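Local coordinates for envelope protein (White spot syndrome virus, PDB 7DDA), which forms part of the viral envelope and, through sulfate-binding sites in its C-terminal domain, probably binds heparin, at residues Phe80-Ile85 with Tyr100-Lys105; Thr34-Ala39 with Ile162-Leu167; Glu134-Glu139 with Gly146-Leu151. All coordinates share one frame; numbering follows the deposited sequence.

Contact 1 (Phe80-Ile85 with Tyr100-Lys105)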
loop_
_atom_site.group_PDB
_atom_site.type_symbol
_atom_site.label_atom_id
_atom_site.label_comp_id
_atom_site.label_asym_id
_atom_site.label_seq_id
_atom_site.Cartn_x
_atom_site.Cartn_y
_atom_site.Cartn_z
ATOM N N PHE A 80 -20.947 2.588 0.452
ATOM C CA PHE A 80 -20.409 2.180 -0.832
ATOM C C PHE A 80 -20.865 0.766 -1.118
ATOM O O PHE A 80 -21.155 -0.003 -0.200
ATOM C CB PHE A 80 -18.885 2.264 -0.846
ATOM C CG PHE A 80 -18.374 3.601 -0.451
ATOM C CD1 PHE A 80 -18.547 4.698 -1.292
ATOM C CD2 PHE A 80 -17.776 3.791 0.792
ATOM C CE1 PHE A 80 -18.093 5.965 -0.918
ATOM C CE2 PHE A 80 -17.322 5.046 1.177
ATOM C CZ PHE A 80 -17.481 6.138 0.320
ATOM N N HIS A 81 -20.955 0.441 -2.401
ATOM C CA HIS A 81 -21.233 -0.918 -2.840
ATOM C C HIS A 81 -20.177 -1.302 -3.870
ATOM O O HIS A 81 -19.977 -0.583 -4.852
ATOM C CB HIS A 81 -22.660 -1.041 -3.418
ATOM C CG HIS A 81 -23.025 -2.434 -3.844
ATOM N ND1 HIS A 81 -23.925 -2.694 -4.858
ATOM C CD2 HIS A 81 -22.597 -3.642 -3.404
ATOM C CE1 HIS A 81 -24.039 -4.001 -5.020
ATOM N NE2 HIS A 81 -23.242 -4.599 -4.150
ATOM N N ILE A 82 -19.493 -2.418 -3.637
ATOM C CA ILE A 82 -18.407 -2.883 -4.497
ATOM C C ILE A 82 -18.772 -4.265 -5.018
ATOM O O ILE A 82 -19.197 -5.135 -4.248
ATOM C CB ILE A 82 -17.062 -2.912 -3.746
ATOM C CG1 ILE A 82 -16.778 -1.539 -3.129
ATOM C CG2 ILE A 82 -15.931 -3.342 -4.684
ATOM C CD1 ILE A 82 -15.817 -1.583 -1.948
ATOM N N TYR A 83 -18.606 -4.470 -6.318
ATOM C CA TYR A 83 -19.153 -5.664 -6.944
ATOM C C TYR A 83 -18.289 -6.035 -8.132
ATOM O O TYR A 83 -17.689 -5.170 -8.786
ATOM C CB TYR A 83 -20.615 -5.462 -7.406
ATOM C CG TYR A 83 -20.844 -4.082 -7.981
ATOM C CD1 TYR A 83 -20.646 -3.835 -9.325
ATOM C CD2 TYR A 83 -21.204 -3.013 -7.157
ATOM C CE1 TYR A 83 -20.831 -2.571 -9.850
ATOM C CE2 TYR A 83 -21.380 -1.741 -7.671
ATOM C CZ TYR A 83 -21.193 -1.532 -9.017
ATOM O OH TYR A 83 -21.367 -0.280 -9.546
ATOM N N LYS A 84 -18.222 -7.336 -8.385
ATOM C CA LYS A 84 -17.630 -7.847 -9.607
ATOM C C LYS A 84 -18.508 -7.491 -10.798
ATOM O O LYS A 84 -19.709 -7.762 -10.802
ATOM C CB LYS A 84 -17.460 -9.358 -9.489
ATOM C CG LYS A 84 -17.006 -10.061 -10.747
ATOM C CD LYS A 84 -16.960 -11.558 -10.492
ATOM C CE LYS A 84 -17.159 -12.346 -11.760
ATOM N NZ LYS A 84 -17.236 -13.811 -11.462
ATOM N N ILE A 85 -17.921 -6.847 -11.797
ATOM C CA ILE A 85 -18.632 -6.645 -13.050
ATOM C C ILE A 85 -18.355 -7.784 -14.020
ATOM O O ILE A 85 -19.268 -8.267 -14.693
ATOM C CB ILE A 85 -18.251 -5.282 -13.653
ATOM C CG1 ILE A 85 -18.830 -4.138 -12.813
ATOM C CG2 ILE A 85 -18.710 -5.169 -15.106
ATOM C CD1 ILE A 85 -18.297 -2.793 -13.228
ATOM N N TYR A 100 -14.147 -4.446 -11.705
ATOM C CA TYR A 100 -14.986 -4.172 -10.550
ATOM C C TYR A 100 -15.618 -2.797 -10.667
ATOM O O TYR A 100 -15.096 -1.911 -11.351
ATOM C CB TYR A 100 -14.167 -4.291 -9.256
ATOM C CG TYR A 100 -13.697 -5.704 -9.103
ATOM C CD1 TYR A 100 -14.494 -6.660 -8.478
ATOM C CD2 TYR A 100 -12.493 -6.112 -9.670
ATOM C CE1 TYR A 100 -14.080 -7.977 -8.382
ATOM C CE2 TYR A 100 -12.076 -7.431 -9.580
ATOM C CZ TYR A 100 -12.871 -8.355 -8.942
ATOM O OH TYR A 100 -12.431 -9.659 -8.864
ATOM N N GLY A 101 -16.756 -2.635 -10.001
ATOM C CA GLY A 101 -17.412 -1.343 -9.880
ATOM C C GLY A 101 -17.562 -0.952 -8.423
ATOM O O GLY A 101 -17.834 -1.799 -7.571
ATOM N N LEU A 102 -17.380 0.335 -8.140
ATOM C CA LEU A 102 -17.697 0.912 -6.841
ATOM C C LEU A 102 -18.772 1.975 -7.042
ATOM O O LEU A 102 -18.563 2.944 -7.783
ATOM C CB LEU A 102 -16.446 1.519 -6.183
ATOM C CG LEU A 102 -16.604 2.209 -4.815
ATOM C CD1 LEU A 102 -15.350 2.054 -3.946
ATOM C CD2 LEU A 102 -16.955 3.687 -4.958
ATOM N N ARG A 103 -19.906 1.812 -6.371
ATOM C CA ARG A 103 -20.979 2.796 -6.436
ATOM C C ARG A 103 -21.027 3.646 -5.173
ATOM O O ARG A 103 -21.064 3.118 -4.051
ATOM C CB ARG A 103 -22.336 2.130 -6.653
ATOM C CG ARG A 103 -23.359 3.099 -7.234
ATOM C CD ARG A 103 -24.715 2.434 -7.443
ATOM N NE ARG A 103 -24.651 1.297 -8.358
ATOM C CZ ARG A 103 -24.534 1.389 -9.684
ATOM N NH1 ARG A 103 -24.479 2.576 -10.281
ATOM N NH2 ARG A 103 -24.471 0.288 -10.424
ATOM N N ASN A 104 -21.037 4.963 -5.371
ATOM C CA ASN A 104 -21.263 5.909 -4.290
ATOM C C ASN A 104 -22.715 5.798 -3.828
ATOM O O ASN A 104 -23.645 6.017 -4.609
ATOM C CB ASN A 104 -20.926 7.323 -4.774
ATOM C CG ASN A 104 -21.193 8.410 -3.720
ATOM O OD1 ASN A 104 -21.576 8.136 -2.573
ATOM N ND2 ASN A 104 -20.974 9.658 -4.118
ATOM N N LYS A 105 -22.913 5.424 -2.568
ATOM C CA LYS A 105 -24.243 5.313 -1.987
ATOM C C LYS A 105 -24.491 6.348 -0.896
ATOM O O LYS A 105 -25.423 6.192 -0.106
ATOM C CB LYS A 105 -24.456 3.911 -1.427
ATOM C CG LYS A 105 -24.311 2.834 -2.465
ATOM C CD LYS A 105 -25.502 2.855 -3.381
ATOM C CE LYS A 105 -26.411 1.716 -3.049
ATOM N NZ LYS A 105 -27.655 1.773 -3.847
#
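F80-I85 and Y100-K105 run antiparallel, their short axes 165° apart in direction, and the pairs H81/R103 and Y83/G101 each close two backbone hydrogen bonds, such as R103 N to H81 O at 2.8 Å. On the face carrying H81, Y83 and R103, a chi1 of 39° puts Y83 CG between the backbone N and the carbonyl carbon; from there the ring lies over G101. G101 O sits over the ring centre, 3.5 Å from Y83 CE2. With no side chain on G101, Y83 CE1 can approach G101 CA to 3.6 Å. An aromatic folded over a cross-strand glycine in this way is consistent with the aromatic rescue seen in antiparallel sheets, here within the beta hairpin of strands 80-89 and 95-104. The phenol oxygen reaches over one face of the R103 guanidinium, toward its rim. Ring and guanidinium planes are only 13° apart, and the 3.3 Å from Y83 OH to R103 NH2 has too poor an angle for a hydrogen bond. Y83 OH bonds E145 instead, and R103 NH1 bonds N143 O. Within its own strand, Y83 CD2 lies over the centre of the H81 ring; a sulfate ion, probably from the crystallisation liquor, is modelled doubtfully close to H81. The other face carries F80, I82, K84, Y100, L102 and N104. There I82 CG1 meets L102 CD1 at 4.0 Å and F80 CD1 meets L102 CD2, both apolar contacts. K84 lays CB against Y100 CE1 at 3.8 Å, while its NZ bonds T43 O and forms a salt bridge with D45. F80 also packs on the disulfide-bonded C111 and C169.

Contact 2 (Thr34-Ala39 with Ile162-Leu167)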
loop_
_atom_site.group_PDB
_atom_site.type_symbol
_atom_site.label_atom_id
_atom_site.label_comp_id
_atom_site.label_asym_id
_atom_site.label_seq_id
_atom_site.Cartn_x
_atom_site.Cartn_y
_atom_site.Cartn_z
ATOM N N THR A 34 -10.926 4.144 3.576
ATOM C CA THR A 34 -10.133 3.136 2.889
ATOM C C THR A 34 -10.885 1.819 2.976
ATOM O O THR A 34 -11.256 1.391 4.075
ATOM C CB THR A 34 -8.742 2.988 3.524
ATOM O OG1 THR A 34 -8.050 4.240 3.451
ATOM C CG2 THR A 34 -7.934 1.895 2.828
ATOM N N VAL A 35 -11.117 1.185 1.833
ATOM C CA VAL A 35 -11.830 -0.085 1.779
ATOM C C VAL A 35 -10.926 -1.102 1.085
ATOM O O VAL A 35 -10.478 -0.877 -0.049
ATOM C CB VAL A 35 -13.191 0.063 1.068
ATOM C CG1 VAL A 35 -13.999 -1.222 1.157
ATOM C CG2 VAL A 35 -13.972 1.218 1.677
ATOM N N ILE A 36 -10.653 -2.211 1.771
ATOM C CA ILE A 36 -9.757 -3.260 1.289
ATOM C C ILE A 36 -10.613 -4.440 0.854
ATOM O O ILE A 36 -11.334 -5.031 1.666
ATOM C CB ILE A 36 -8.742 -3.675 2.367
ATOM C CG1 ILE A 36 -7.997 -2.453 2.911
ATOM C CG2 ILE A 36 -7.734 -4.680 1.821
ATOM C CD1 ILE A 36 -6.992 -2.797 4.022
ATOM N N VAL A 37 -10.559 -4.767 -0.430
ATOM C CA VAL A 37 -11.395 -5.807 -1.015
ATOM C C VAL A 37 -10.497 -6.973 -1.392
ATOM O O VAL A 37 -9.488 -6.785 -2.090
ATOM C CB VAL A 37 -12.162 -5.298 -2.249
ATOM C CG1 VAL A 37 -12.874 -6.462 -2.959
ATOM C CG2 VAL A 37 -13.134 -4.191 -1.865
ATOM N N LYS A 38 -10.867 -8.171 -0.927
ATOM C CA LYS A 38 -10.231 -9.420 -1.320
ATOM C C LYS A 38 -11.111 -10.139 -2.343
ATOM O O LYS A 38 -12.275 -10.451 -2.057
ATOM C CB LYS A 38 -9.983 -10.309 -0.102
ATOM C CG LYS A 38 -9.463 -11.687 -0.482
ATOM C CD LYS A 38 -8.665 -12.333 0.637
ATOM C CE LYS A 38 -9.532 -13.140 1.564
ATOM N NZ LYS A 38 -9.806 -14.470 0.975
ATOM N N ALA A 39 -10.552 -10.413 -3.523
ATOM C CA ALA A 39 -11.269 -11.093 -4.591
ATOM C C ALA A 39 -10.457 -12.281 -5.096
ATOM O O ALA A 39 -9.229 -12.296 -5.010
ATOM C CB ALA A 39 -11.567 -10.145 -5.755
ATOM N N ILE A 162 -6.080 -8.295 -4.004
ATOM C CA ILE A 162 -6.430 -7.370 -2.933
ATOM C C ILE A 162 -6.441 -5.970 -3.531
ATOM O O ILE A 162 -5.415 -5.495 -4.036
ATOM C CB ILE A 162 -5.460 -7.467 -1.746
ATOM C CG1 ILE A 162 -5.213 -8.932 -1.359
ATOM C CG2 ILE A 162 -6.009 -6.731 -0.565
ATOM C CD1 ILE A 162 -6.454 -9.683 -0.879
ATOM N N ILE A 163 -7.606 -5.322 -3.506
ATOM C CA ILE A 163 -7.782 -3.987 -4.063
ATOM C C ILE A 163 -8.036 -3.013 -2.922
ATOM O O ILE A 163 -8.881 -3.267 -2.051
ATOM C CB ILE A 163 -8.936 -3.930 -5.075
ATOM C CG1 ILE A 163 -8.877 -5.086 -6.061
ATOM C CG2 ILE A 163 -8.929 -2.609 -5.802
ATOM C CD1 ILE A 163 -10.195 -5.244 -6.830
ATOM N N TYR A 164 -7.318 -1.896 -2.936
ATOM C CA TYR A 164 -7.461 -0.861 -1.925
ATOM C C TYR A 164 -8.120 0.343 -2.584
ATOM O O TYR A 164 -7.615 0.865 -3.582
ATOM C CB TYR A 164 -6.106 -0.491 -1.305
ATOM C CG TYR A 164 -5.352 -1.659 -0.669
ATOM C CD1 TYR A 164 -4.778 -2.658 -1.452
ATOM C CD2 TYR A 164 -5.210 -1.756 0.708
ATOM C CE1 TYR A 164 -4.095 -3.723 -0.878
ATOM C CE2 TYR A 164 -4.522 -2.819 1.292
ATOM C CZ TYR A 164 -3.967 -3.800 0.496
ATOM O OH TYR A 164 -3.279 -4.871 1.060
ATOM N N PHE A 165 -9.261 0.757 -2.047
ATOM C CA PHE A 165 -9.987 1.921 -2.537
ATOM C C PHE A 165 -9.766 3.063 -1.563
ATOM O O PHE A 165 -10.126 2.950 -0.382
ATOM C CB PHE A 165 -11.481 1.627 -2.674
ATOM C CG PHE A 165 -11.796 0.524 -3.639
ATOM C CD1 PHE A 165 -11.722 -0.805 -3.241
ATOM C CD2 PHE A 165 -12.179 0.807 -4.926
ATOM C CE1 PHE A 165 -12.016 -1.821 -4.130
ATOM C CE2 PHE A 165 -12.476 -0.201 -5.805
ATOM C CZ PHE A 165 -12.396 -1.513 -5.413
ATOM N N PHE A 166 -9.187 4.158 -2.059
ATOM C CA PHE A 166 -8.923 5.352 -1.252
ATOM C C PHE A 166 -9.961 6.405 -1.617
ATOM O O PHE A 166 -9.851 7.068 -2.652
ATOM C CB PHE A 166 -7.500 5.847 -1.460
ATOM C CG PHE A 166 -6.460 4.776 -1.235
ATOM C CD1 PHE A 166 -6.220 4.288 0.039
ATOM C CD2 PHE A 166 -5.756 4.231 -2.296
ATOM C CE1 PHE A 166 -5.272 3.308 0.258
ATOM C CE2 PHE A 166 -4.816 3.252 -2.083
ATOM C CZ PHE A 166 -4.566 2.791 -0.803
ATOM N N LEU A 167 -10.955 6.563 -0.742
ATOM C CA LEU A 167 -12.157 7.335 -1.029
ATOM C C LEU A 167 -12.107 8.705 -0.360
ATOM O O LEU A 167 -11.804 8.817 0.833
ATOM C CB LEU A 167 -13.381 6.543 -0.576
ATOM C CG LEU A 167 -13.644 5.369 -1.519
ATOM C CD1 LEU A 167 -14.433 4.296 -0.817
ATOM C CD2 LEU A 167 -14.420 5.844 -2.743
#
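I36 lies over the Y164 ring, and this CH-pi contact is the central feature of the face that also carries T34, K38, I162 and F166. I36 CG2 stands 4.1 Å from the centroid of the Y164 ring and 25° off the ring normal, displaced toward the rim at Y164 CE2. With I36 CG1 anti to the carbonyl carbon (chi1 -53°), that branch comes to Y164 CD2 at 3.6 Å, so both branches touch one side of the tyrosine. I36 CG2 also meets I162 CG2 at 3.6 Å, and I162 CD1 reaches the aliphatic part of K38 at CG. T34 and F166 run side by side in the same direction, the threonine OG1 near the plane of the phenylalanine ring at its CD1 edge. On the other face of the sheet, which carries V35, V37, I163 and F165, the F165 ring turns an edge to the partner strand: V35 O lies in the ring plane, 3.4 Å from F165 CD1. V37 CG2 approaches the same ring obliquely, 3.5 Å from F165 CE1. Beneath these side chains V35/F165 and V37/I163 are antiparallel hydrogen-bonded pairs, with V37 N to I163 O at 2.8 Å. The two strands are the inner pair of a four-strand sheet, between strands 46-52 and 110-120. V35, V37 and F165 pack on I82 of the facing sheet, whereas I36 and Y164 meet F166 and F116 of the second subunit, and F166 O accepts from Y50 OH of the third.

Contact 3 (Glu134-Glu139 with Gly146-Leu151). With SO4 (sulfate ion), chain B.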
loop_
_atom_site.group_PDB
_atom_site.type_symbol
_atom_site.label_atom_id
_atom_site.label_comp_id
_atom_site.label_asym_id
_atom_site.label_seq_id
_atom_site.Cartn_x
_atom_site.Cartn_y
_atom_site.Cartn_z
ATOM N N GLU A 134 -9.493 -0.117 -16.963
ATOM C CA GLU A 134 -10.483 0.862 -16.525
ATOM C C GLU A 134 -10.077 1.471 -15.189
ATOM O O GLU A 134 -9.690 0.763 -14.254
ATOM C CB GLU A 134 -11.856 0.215 -16.384
ATOM C CG GLU A 134 -12.518 -0.189 -17.684
ATOM C CD GLU A 134 -12.150 -1.588 -18.132
ATOM O OE1 GLU A 134 -11.116 -2.122 -17.683
ATOM O OE2 GLU A 134 -12.920 -2.168 -18.920
ATOM N N ASN A 135 -10.186 2.794 -15.101
ATOM C CA ASN A 135 -9.871 3.504 -13.868
ATOM C C ASN A 135 -10.586 4.847 -13.903
ATOM O O ASN A 135 -10.183 5.734 -14.653
ATOM C CB ASN A 135 -8.367 3.696 -13.734
ATOM C CG ASN A 135 -7.971 4.168 -12.367
ATOM O OD1 ASN A 135 -8.710 4.898 -11.711
ATOM N ND2 ASN A 135 -6.791 3.764 -11.924
ATOM N N ASN A 136 -11.604 5.020 -13.071
ATOM C CA ASN A 136 -12.329 6.287 -13.022
ATOM C C ASN A 136 -11.635 7.247 -12.057
ATOM O O ASN A 136 -11.693 7.077 -10.832
ATOM C CB ASN A 136 -13.783 6.047 -12.624
ATOM C CG ASN A 136 -14.620 7.309 -12.700
ATOM O OD1 ASN A 136 -14.090 8.414 -12.795
ATOM N ND2 ASN A 136 -15.936 7.147 -12.691
ATOM N N ARG A 137 -11.014 8.278 -12.605
ATOM C CA ARG A 137 -10.330 9.294 -11.819
ATOM C C ARG A 137 -11.199 10.507 -11.534
ATOM O O ARG A 137 -10.749 11.429 -10.848
ATOM C CB ARG A 137 -9.055 9.742 -12.544
ATOM C CG ARG A 137 -8.053 8.639 -12.631
ATOM C CD ARG A 137 -7.110 8.784 -13.783
ATOM N NE ARG A 137 -6.106 7.718 -13.744
ATOM C CZ ARG A 137 -5.213 7.535 -12.770
ATOM N NH1 ARG A 137 -5.124 8.379 -11.741
ATOM N NH2 ARG A 137 -4.379 6.508 -12.846
ATOM N N ASP A 138 -12.422 10.534 -12.045
ATOM C CA ASP A 138 -13.247 11.725 -11.978
ATOM C C ASP A 138 -14.130 11.706 -10.745
ATOM O O ASP A 138 -14.088 10.791 -9.921
ATOM C CB ASP A 138 -14.103 11.855 -13.232
ATOM C CG ASP A 138 -13.287 11.750 -14.487
ATOM O OD1 ASP A 138 -12.240 12.440 -14.567
ATOM O OD2 ASP A 138 -13.682 10.970 -15.381
ATOM N N GLU A 139 -14.943 12.743 -10.621
ATOM C CA GLU A 139 -15.934 12.776 -9.566
ATOM C C GLU A 139 -16.970 11.680 -9.791
ATOM O O GLU A 139 -17.239 11.271 -10.923
ATOM C CB GLU A 139 -16.587 14.150 -9.523
ATOM C CG GLU A 139 -15.602 15.236 -9.168
ATOM C CD GLU A 139 -16.274 16.557 -8.884
ATOM O OE1 GLU A 139 -15.552 17.564 -8.685
ATOM O OE2 GLU A 139 -17.521 16.576 -8.858
ATOM N N GLY A 146 -17.852 4.037 -10.200
ATOM C CA GLY A 146 -16.527 4.011 -10.800
ATOM C C GLY A 146 -16.139 2.574 -11.120
ATOM O O GLY A 146 -16.362 1.665 -10.314
ATOM N N LYS A 147 -15.572 2.375 -12.303
ATOM C CA LYS A 147 -15.159 1.051 -12.758
ATOM C C LYS A 147 -13.639 0.940 -12.721
ATOM O O LYS A 147 -12.936 1.823 -13.228
ATOM C CB LYS A 147 -15.681 0.764 -14.169
ATOM C CG LYS A 147 -17.200 0.798 -14.250
ATOM C CD LYS A 147 -17.754 0.174 -15.529
ATOM C CE LYS A 147 -17.235 0.857 -16.785
ATOM N NZ LYS A 147 -17.630 2.268 -16.917
ATOM N N TYR A 148 -13.140 -0.165 -12.155
ATOM C CA TYR A 148 -11.710 -0.390 -11.972
ATOM C C TYR A 148 -11.343 -1.768 -12.504
ATOM O O TYR A 148 -11.833 -2.783 -12.003
ATOM C CB TYR A 148 -11.350 -0.213 -10.494
ATOM C CG TYR A 148 -11.739 1.199 -10.094
ATOM C CD1 TYR A 148 -10.955 2.285 -10.478
ATOM C CD2 TYR A 148 -12.930 1.458 -9.432
ATOM C CE1 TYR A 148 -11.324 3.576 -10.186
ATOM C CE2 TYR A 148 -13.311 2.765 -9.131
ATOM C CZ TYR A 148 -12.503 3.811 -9.513
ATOM O OH TYR A 148 -12.860 5.102 -9.214
ATOM N N GLY A 149 -10.506 -1.802 -13.535
ATOM C CA GLY A 149 -10.177 -3.034 -14.237
ATOM C C GLY A 149 -8.707 -3.399 -14.092
ATOM O O GLY A 149 -7.830 -2.536 -14.180
ATOM N N PHE A 150 -8.452 -4.686 -13.897
ATOM C CA PHE A 150 -7.101 -5.162 -13.667
ATOM C C PHE A 150 -6.781 -6.283 -14.640
ATOM O O PHE A 150 -7.592 -7.196 -14.826
ATOM C CB PHE A 150 -6.958 -5.604 -12.220
ATOM C CG PHE A 150 -7.345 -4.533 -11.245
ATOM C CD1 PHE A 150 -6.442 -3.532 -10.901
ATOM C CD2 PHE A 150 -8.628 -4.485 -10.720
ATOM C CE1 PHE A 150 -6.798 -2.528 -10.019
ATOM C CE2 PHE A 150 -8.999 -3.478 -9.834
ATOM C CZ PHE A 150 -8.082 -2.503 -9.480
ATOM N N LEU A 151 -5.626 -6.188 -15.289
ATOM C CA LEU A 151 -5.088 -7.281 -16.091
ATOM C C LEU A 151 -4.086 -8.024 -15.227
ATOM O O LEU A 151 -3.089 -7.437 -14.793
ATOM C CB LEU A 151 -4.400 -6.757 -17.347
ATOM C CG LEU A 151 -3.847 -7.767 -18.358
ATOM C CD1 LEU A 151 -4.895 -8.760 -18.877
ATOM C CD2 LEU A 151 -3.173 -7.022 -19.495
HETATM S S SO4 B . -16.182 4.451 -14.868
HETATM O O1 SO4 B . -15.712 5.580 -15.678
HETATM O O2 SO4 B . -16.631 4.927 -13.590
HETATM O O3 SO4 B . -15.025 3.591 -14.678
HETATM O O4 SO4 B . -17.214 3.737 -15.570
#
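A sulfate ion, probably from the crystallisation liquor, sits where N136 and K147 meet, consistent with a sulfate-binding site of the kind held responsible for heparin binding. K147 N donates to sulfate O3 at 2.7 Å with an N-H...O angle of 141°. N136 ND2 donates to sulfate O2, but this bond is modelled very short and is doubtful in detail. N136 CG is anti to the backbone N (chi1 -174°), and both it and CB border the ion. The lysine chain bends round so that its amine also lies beside the sulfate, but the modelled NZ-to-O4 separation is too short to be reliable. The other branch of the N136 amide, OD1, accepts from D138 N at 2.8 Å, an Asx turn that would help fix the rotation of the amide beside the ion. The site lies in the beta hairpin of strands 131-135 and 145-153, where the first strand gives way to a loop. Backbone pairing fades accordingly: G149 N to E134 O is 2.8 Å, whereas N136 N to K147 O is a weak bond of 3.5 Å. At the same residue a side chain supplies a firmer bond, Y148 OH donating to N136 O at 2.8 Å, in the carbonyl plane and on a lone pair. N135 OD1 lies in the plane of the Y148 ring at its edge, 3.3 Å from Y148 CE1, with amide and ring planes 79° apart. E134 lays its CB near K147 O and G149 N, and its carboxylate forms a salt bridge with K97. R137 reaches E120 of the third subunit through another salt bridge.

Contacts 1 and 3 belong to one four-strand sheet, joined where strands 95-104 and 145-153 pair, with Y148 N probably hydrogen-bonded to Y100 O at 2.7 Å. Contact 2 holds the inner strands of the facing sheet, and its two segments come from near the two ends of the modelled chain, so both hairpins fall between them in sequence. It is the buried one, almost wholly aliphatic and aromatic. The others are partly exposed: contact 1 turns F80, I82, Y100 and L102 toward contact 2 and H81, Y83 and R103 to the other face, while contact 3 adds Y148 and F150 to the same core, against F165 and I163, and keeps its sulfate outside.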